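Local structure of tight junction protein ZO-3 (Homo sapiens, 3KFV) at residues 219-224 / 288-293; 224-229 / 257-262. The protein links tight-junction membrane proteins such as claudins and occludin to the actin cytoskeleton as a MAGUK scaffold, represented here by its SH3 and guanylate kinase-like domains. All blocks are in the same frame, centred on the assembly; numbering follows the deposited sequence.

The two contacts illustrate how one strand of a parallel sheet can serve both layers of an alpha/beta fold. Strand 221-227, in the guanylate kinase-like domain, supplies a segment to each, and Phe224 ends one segment and begins the other. In contact 1 the early part of the strand packs against the end of helix 278-290; in contact 2 its later part meets helix 248-262. The CB atoms of Ile221 and Phe224 point to opposite faces of the sheet, so the two helices lie on different sides of it. The contact centres are about 18 Å apart. The crystal is of the apo form, and both contacts are structural packing.

Contact 1: residues 219-224 / 288-293; sequences YPIVVF and REQQTR
At one face of the parallel sheet in the guanylate kinase-like domain, Ile221, the first residue of strand 221-227, packs against Gln290 and Gln291 at the end of helix 278-290. The patch is small, 137 Å² over both sides, and its two principal side chains cross obliquely. Ile221 has CG1 beside its backbone N (chi1 -62°) and runs on extended (chi2 169°), which carries CD1 out to the helix end. There CD1 lies 4.0 Å from Gln290 CB, and it is equally close, 4.0 Å, to the backbone atom Gln291 N. The other branch touches a polar group instead: Ile221 CG2 is 3.5 Å from Gln290 OE1, at the end of an extended glutamine chain that reaches in beside the strand. As CG2 is a methyl, this is van der Waals contact; the polar need of the buried OE1 is met by a hydrogen bond with the hydroxyl of Thr267. The same hydroxyl accepts from Val222 N, and so connects the helix residue to the strand backbone one position beyond Ile221.

Past Gln290 the chain turns, and Glu289 anchors the turn through both its carbonyl and its carboxylate. Glu289 O accepts from Thr292 N and from Thr292 OG1, each at 2.8 Å, the hydroxyl lying in the carbonyl plane. Glu289 OE1 forms a salt bridge to Arg293 NH2 at 2.7 Å, joining the last turn of the helix to the residue just before strand 294-298. The amide of Gln291 bonds to Phe144 O and Arg146 N in the loop before strand 148-151. Strand 221-227 itself runs between strands 148-151 and 268-272, with Val222 turned away from helix 278-290 and touching Ile210 of helix 207-215.

Contact 2: residues 224-229 / 257-262; sequences FFIPES and KLRKHS
Phe224 and Arg259 cross at about a right angle, the plane of the phenyl ring tilted 34° from that of the guanidinium group. The ring tip is met obliquely by two methylene carbons of neighbouring helix residues: Leu258 CB is 3.7 Å from Phe224 CE1, and Arg259 CB is 4.0 Å from Phe224 CZ. Leu258 CD1 adds an in-plane approach at the ring edge. With CG anti to the backbone N (chi1 176°), Phe224 holds its ring out from the strand into this corner, where it also stacks on Phe266 and touches Ala255.

These residues belong to a beta-alpha-beta crossover: strand 221-227 leads through helices 230-240 and 248-262 to strand 268-272, its parallel neighbour in the sheet. Helix 248-262 passes back over the strand, their local axes 10.1 Å apart and inclined at 123°. An alanine in place of Phe224 would remove the whole ring and is likely to leave a gap beneath Leu258 and Arg259, with Phe266 deprived of its stacking partner.

Farther along the strand, the Arg259 chain, extended from CG to NE, carries the guanidinium from CB at the ring to Ile226, again crossing at about a right angle. Ile226 CG2 sits over one face of the guanidinium, toward its rim, 3.5 Å from Arg259 NH1, while Ile226 CD1 approaches Arg259 NH2 at 3.8 Å.

Contact 1: residues 219-224 / 288-293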
loop_
_atom_site.group_PDB
_atom_site.type_symbol
_atom_site.label_atom_id
_atom_site.label_comp_id
_atom_site.label_asym_id
_atom_site.label_seq_id
_atom_site.Cartn_x
_atom_site.Cartn_y
_atom_site.Cartn_z
ATOM N N TYR A 219 4.464 -3.416 2.962
ATOM C CA TYR A 219 4.436 -2.570 1.767
ATOM C C TYR A 219 4.134 -3.317 0.481
ATOM O O TYR A 219 5.027 -3.526 -0.345
ATOM C CB TYR A 219 5.743 -1.787 1.616
ATOM C CG TYR A 219 5.937 -0.745 2.686
ATOM C CD1 TYR A 219 5.076 0.347 2.790
ATOM C CD2 TYR A 219 6.969 -0.853 3.600
ATOM C CE1 TYR A 219 5.245 1.297 3.767
ATOM C CE2 TYR A 219 7.147 0.099 4.584
ATOM C CZ TYR A 219 6.283 1.169 4.661
ATOM O OH TYR A 219 6.476 2.108 5.646
ATOM N N PRO A 220 2.860 -3.691 0.290
ATOM C CA PRO A 220 2.487 -4.466 -0.894
ATOM C C PRO A 220 2.850 -3.685 -2.139
ATOM O O PRO A 220 3.007 -2.465 -2.070
ATOM C CB PRO A 220 0.959 -4.558 -0.798
ATOM C CG PRO A 220 0.595 -4.085 0.566
ATOM C CD PRO A 220 1.689 -3.188 1.025
ATOM N N ILE A 221 3.000 -4.377 -3.260
ATOM C CA ILE A 221 2.985 -3.711 -4.548
ATOM C C ILE A 221 1.513 -3.628 -4.939
ATOM O O ILE A 221 0.834 -4.649 -5.027
ATOM C CB ILE A 221 3.791 -4.492 -5.601
ATOM C CG1 ILE A 221 5.261 -4.574 -5.186
ATOM C CG2 ILE A 221 3.648 -3.850 -6.972
ATOM C CD1 ILE A 221 6.085 -5.532 -6.020
ATOM N N VAL A 222 1.005 -2.417 -5.131
ATOM C CA VAL A 222 -0.418 -2.249 -5.431
ATOM C C VAL A 222 -0.657 -1.827 -6.873
ATOM O O VAL A 222 -0.235 -0.752 -7.288
ATOM C CB VAL A 222 -1.083 -1.227 -4.501
ATOM C CG1 VAL A 222 -2.552 -1.120 -4.833
ATOM C CG2 VAL A 222 -0.895 -1.640 -3.061
ATOM N N VAL A 223 -1.344 -2.678 -7.627
ATOM C CA VAL A 223 -1.557 -2.436 -9.046
ATOM C C VAL A 223 -3.034 -2.313 -9.384
ATOM O O VAL A 223 -3.813 -3.221 -9.110
ATOM C CB VAL A 223 -0.933 -3.555 -9.898
ATOM C CG1 VAL A 223 -1.336 -3.399 -11.362
ATOM C CG2 VAL A 223 0.584 -3.550 -9.740
ATOM N N PHE A 224 -3.411 -1.189 -9.983
ATOM C CA PHE A 224 -4.805 -0.932 -10.332
ATOM C C PHE A 224 -4.994 -0.949 -11.847
ATOM O O PHE A 224 -4.239 -0.315 -12.585
ATOM C CB PHE A 224 -5.269 0.403 -9.743
ATOM C CG PHE A 224 -6.667 0.789 -10.140
ATOM C CD1 PHE A 224 -7.762 0.309 -9.439
ATOM C CD2 PHE A 224 -6.890 1.632 -11.215
ATOM C CE1 PHE A 224 -9.046 0.660 -9.805
ATOM C CE2 PHE A 224 -8.176 1.982 -11.585
ATOM C CZ PHE A 224 -9.252 1.493 -10.878
ATOM N N ARG A 288 8.249 -7.532 -10.862
ATOM C CA ARG A 288 9.676 -7.822 -10.750
ATOM C C ARG A 288 10.517 -6.561 -10.579
ATOM O O ARG A 288 11.606 -6.607 -10.012
ATOM C CB ARG A 288 10.173 -8.600 -11.968
ATOM C CG ARG A 288 9.648 -10.004 -12.059
ATOM C CD ARG A 288 10.305 -10.740 -13.209
ATOM N NE ARG A 288 9.600 -11.975 -13.531
ATOM C CZ ARG A 288 8.797 -12.125 -14.579
ATOM N NH1 ARG A 288 8.600 -11.120 -15.427
ATOM N NH2 ARG A 288 8.199 -13.292 -14.781
ATOM N N GLU A 289 10.020 -5.440 -11.083
ATOM C CA GLU A 289 10.748 -4.185 -10.972
ATOM C C GLU A 289 10.622 -3.618 -9.574
ATOM O O GLU A 289 11.612 -3.439 -8.869
ATOM C CB GLU A 289 10.205 -3.171 -11.966
ATOM C CG GLU A 289 10.884 -1.827 -11.903
ATOM C CD GLU A 289 10.097 -0.768 -12.653
ATOM O OE1 GLU A 289 9.015 -0.361 -12.152
ATOM O OE2 GLU A 289 10.552 -0.352 -13.749
ATOM N N GLN A 290 9.387 -3.338 -9.176
ATOM C CA GLN A 290 9.125 -2.713 -7.887
ATOM C C GLN A 290 9.590 -3.580 -6.728
ATOM O O GLN A 290 9.728 -3.097 -5.610
ATOM C CB GLN A 290 7.647 -2.331 -7.757
ATOM C CG GLN A 290 7.215 -1.322 -8.809
ATOM C CD GLN A 290 5.942 -0.590 -8.446
ATOM O OE1 GLN A 290 5.363 -0.815 -7.383
ATOM N NE2 GLN A 290 5.495 0.297 -9.331
ATOM N N GLN A 291 9.864 -4.851 -7.003
ATOM C CA GLN A 291 10.409 -5.755 -5.992
ATOM C C GLN A 291 11.852 -5.403 -5.647
ATOM O O GLN A 291 12.358 -5.779 -4.588
ATOM C CB GLN A 291 10.334 -7.206 -6.464
ATOM C CG GLN A 291 11.176 -8.166 -5.643
ATOM C CD GLN A 291 10.673 -8.293 -4.233
ATOM O OE1 GLN A 291 9.470 -8.282 -4.001
ATOM N NE2 GLN A 291 11.591 -8.409 -3.275
ATOM N N THR A 292 12.516 -4.682 -6.547
ATOM C CA THR A 292 13.897 -4.273 -6.316
ATOM C C THR A 292 13.982 -2.865 -5.708
ATOM O O THR A 292 15.034 -2.465 -5.201
ATOM C CB THR A 292 14.740 -4.331 -7.612
ATOM O OG1 THR A 292 14.353 -3.264 -8.490
ATOM C CG2 THR A 292 14.568 -5.680 -8.324
ATOM N N ARG A 293 12.876 -2.123 -5.764
ATOM C CA ARG A 293 12.814 -0.780 -5.189
ATOM C C ARG A 293 12.942 -0.835 -3.680
ATOM O O ARG A 293 12.354 -1.705 -3.036
ATOM C CB ARG A 293 11.493 -0.094 -5.532
ATOM C CG ARG A 293 11.297 0.274 -6.993
ATOM C CD ARG A 293 10.190 1.304 -7.097
ATOM N NE ARG A 293 9.575 1.383 -8.421
ATOM C CZ ARG A 293 10.205 1.794 -9.519
ATOM N NH1 ARG A 293 11.489 2.141 -9.468
ATOM N NH2 ARG A 293 9.555 1.848 -10.677
#

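Contact 2: residues 224-229 / 257-262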
loop_
_atom_site.group_PDB
_atom_site.type_symbol
_atom_site.label_atom_id
_atom_site.label_comp_id
_atom_site.label_asym_id
_atom_site.label_seq_id
_atom_site.Cartn_x
_atom_site.Cartn_y
_atom_site.Cartn_z
ATOM N N PHE A 224 -3.411 -1.189 -9.983
ATOM C CA PHE A 224 -4.805 -0.932 -10.332
ATOM C C PHE A 224 -4.994 -0.949 -11.847
ATOM O O PHE A 224 -4.239 -0.315 -12.585
ATOM C CB PHE A 224 -5.269 0.403 -9.743
ATOM C CG PHE A 224 -6.667 0.789 -10.140
ATOM C CD1 PHE A 224 -7.762 0.309 -9.439
ATOM C CD2 PHE A 224 -6.890 1.632 -11.215
ATOM C CE1 PHE A 224 -9.046 0.660 -9.805
ATOM C CE2 PHE A 224 -8.176 1.982 -11.585
ATOM C CZ PHE A 224 -9.252 1.493 -10.878
ATOM N N PHE A 225 -6.004 -1.684 -12.301
ATOM C CA PHE A 225 -6.281 -1.824 -13.727
ATOM C C PHE A 225 -7.458 -0.959 -14.159
ATOM O O PHE A 225 -8.559 -1.084 -13.621
ATOM C CB PHE A 225 -6.569 -3.285 -14.062
ATOM C CG PHE A 225 -5.374 -4.175 -13.947
ATOM C CD1 PHE A 225 -4.442 -4.242 -14.975
ATOM C CD2 PHE A 225 -5.176 -4.944 -12.818
ATOM C CE1 PHE A 225 -3.334 -5.059 -14.880
ATOM C CE2 PHE A 225 -4.067 -5.770 -12.717
ATOM C CZ PHE A 225 -3.145 -5.826 -13.752
ATOM N N ILE A 226 -7.223 -0.095 -15.142
ATOM C CA ILE A 226 -8.237 0.851 -15.588
ATOM C C ILE A 226 -8.972 0.335 -16.815
ATOM O O ILE A 226 -8.359 0.124 -17.863
ATOM C CB ILE A 226 -7.624 2.226 -15.928
ATOM C CG1 ILE A 226 -6.523 2.590 -14.934
ATOM C CG2 ILE A 226 -8.698 3.305 -15.935
ATOM C CD1 ILE A 226 -5.771 3.844 -15.298
ATOM N N PRO A 227 -10.294 0.141 -16.691
ATOM C CA PRO A 227 -11.154 -0.326 -17.781
ATOM C C PRO A 227 -11.504 0.797 -18.750
ATOM O O PRO A 227 -11.819 1.898 -18.306
ATOM C CB PRO A 227 -12.433 -0.773 -17.056
ATOM C CG PRO A 227 -12.153 -0.632 -15.574
ATOM C CD PRO A 227 -11.060 0.365 -15.455
ATOM N N GLU A 228 -11.440 0.515 -20.049
ATOM C CA GLU A 228 -11.924 1.442 -21.066
ATOM C C GLU A 228 -13.389 1.764 -20.826
ATOM O O GLU A 228 -13.755 2.918 -20.589
ATOM C CB GLU A 228 -11.801 0.818 -22.454
ATOM C CG GLU A 228 -10.525 1.136 -23.197
ATOM C CD GLU A 228 -10.373 0.280 -24.440
ATOM O OE1 GLU A 228 -11.122 -0.717 -24.561
ATOM O OE2 GLU A 228 -9.505 0.596 -25.288
ATOM N N SER A 229 -14.221 0.729 -20.892
ATOM C CA SER A 229 -15.667 0.887 -20.805
ATOM C C SER A 229 -16.326 -0.397 -20.325
ATOM O O SER A 229 -15.696 -1.454 -20.299
ATOM C CB SER A 229 -16.233 1.264 -22.175
ATOM O OG SER A 229 -15.774 0.377 -23.180
ATOM N N LYS A 257 -14.968 3.680 -8.204
ATOM C CA LYS A 257 -14.933 4.063 -6.797
ATOM C C LYS A 257 -13.509 4.055 -6.255
ATOM O O LYS A 257 -13.109 4.975 -5.545
ATOM C CB LYS A 257 -15.827 3.137 -5.965
ATOM C CG LYS A 257 -15.868 3.457 -4.477
ATOM N N LEU A 258 -12.747 3.017 -6.595
ATOM C CA LEU A 258 -11.351 2.908 -6.176
ATOM C C LEU A 258 -10.493 4.033 -6.745
ATOM O O LEU A 258 -9.674 4.617 -6.037
ATOM C CB LEU A 258 -10.765 1.560 -6.603
ATOM C CG LEU A 258 -11.255 0.305 -5.878
ATOM C CD1 LEU A 258 -10.770 -0.945 -6.600
ATOM C CD2 LEU A 258 -10.807 0.310 -4.426
ATOM N N ARG A 259 -10.674 4.326 -8.029
ATOM C CA ARG A 259 -9.891 5.372 -8.684
ATOM C C ARG A 259 -10.190 6.751 -8.096
ATOM O O ARG A 259 -9.291 7.567 -7.909
ATOM C CB ARG A 259 -10.153 5.381 -10.193
ATOM C CG ARG A 259 -9.185 6.254 -10.981
ATOM C CD ARG A 259 -9.426 6.151 -12.486
ATOM N NE ARG A 259 -8.297 6.667 -13.259
ATOM C CZ ARG A 259 -8.324 6.893 -14.570
ATOM N NH1 ARG A 259 -9.433 6.649 -15.262
ATOM N NH2 ARG A 259 -7.245 7.362 -15.194
ATOM N N LYS A 260 -11.463 7.001 -7.809
ATOM C CA LYS A 260 -11.889 8.279 -7.260
ATOM C C LYS A 260 -11.210 8.544 -5.920
ATOM O O LYS A 260 -10.531 9.558 -5.745
ATOM C CB LYS A 260 -13.413 8.290 -7.084
ATOM C CG LYS A 260 -14.007 9.641 -6.710
ATOM N N HIS A 261 -11.374 7.608 -4.989
ATOM C CA HIS A 261 -11.017 7.837 -3.594
ATOM C C HIS A 261 -9.757 7.121 -3.091
ATOM O O HIS A 261 -9.295 7.394 -1.983
ATOM C CB HIS A 261 -12.210 7.480 -2.698
ATOM C CG HIS A 261 -13.517 8.029 -3.186
ATOM N ND1 HIS A 261 -14.605 7.227 -3.468
ATOM C CD2 HIS A 261 -13.908 9.299 -3.456
ATOM C CE1 HIS A 261 -15.609 7.979 -3.884
ATOM N NE2 HIS A 261 -15.212 9.240 -3.887
ATOM N N SER A 262 -9.193 6.219 -3.888
ATOM C CA SER A 262 -8.090 5.394 -3.393
ATOM C C SER A 262 -6.784 5.527 -4.177
ATOM O O SER A 262 -5.781 4.920 -3.811
ATOM C CB SER A 262 -8.514 3.926 -3.295
ATOM O OG SER A 262 -9.511 3.747 -2.298
#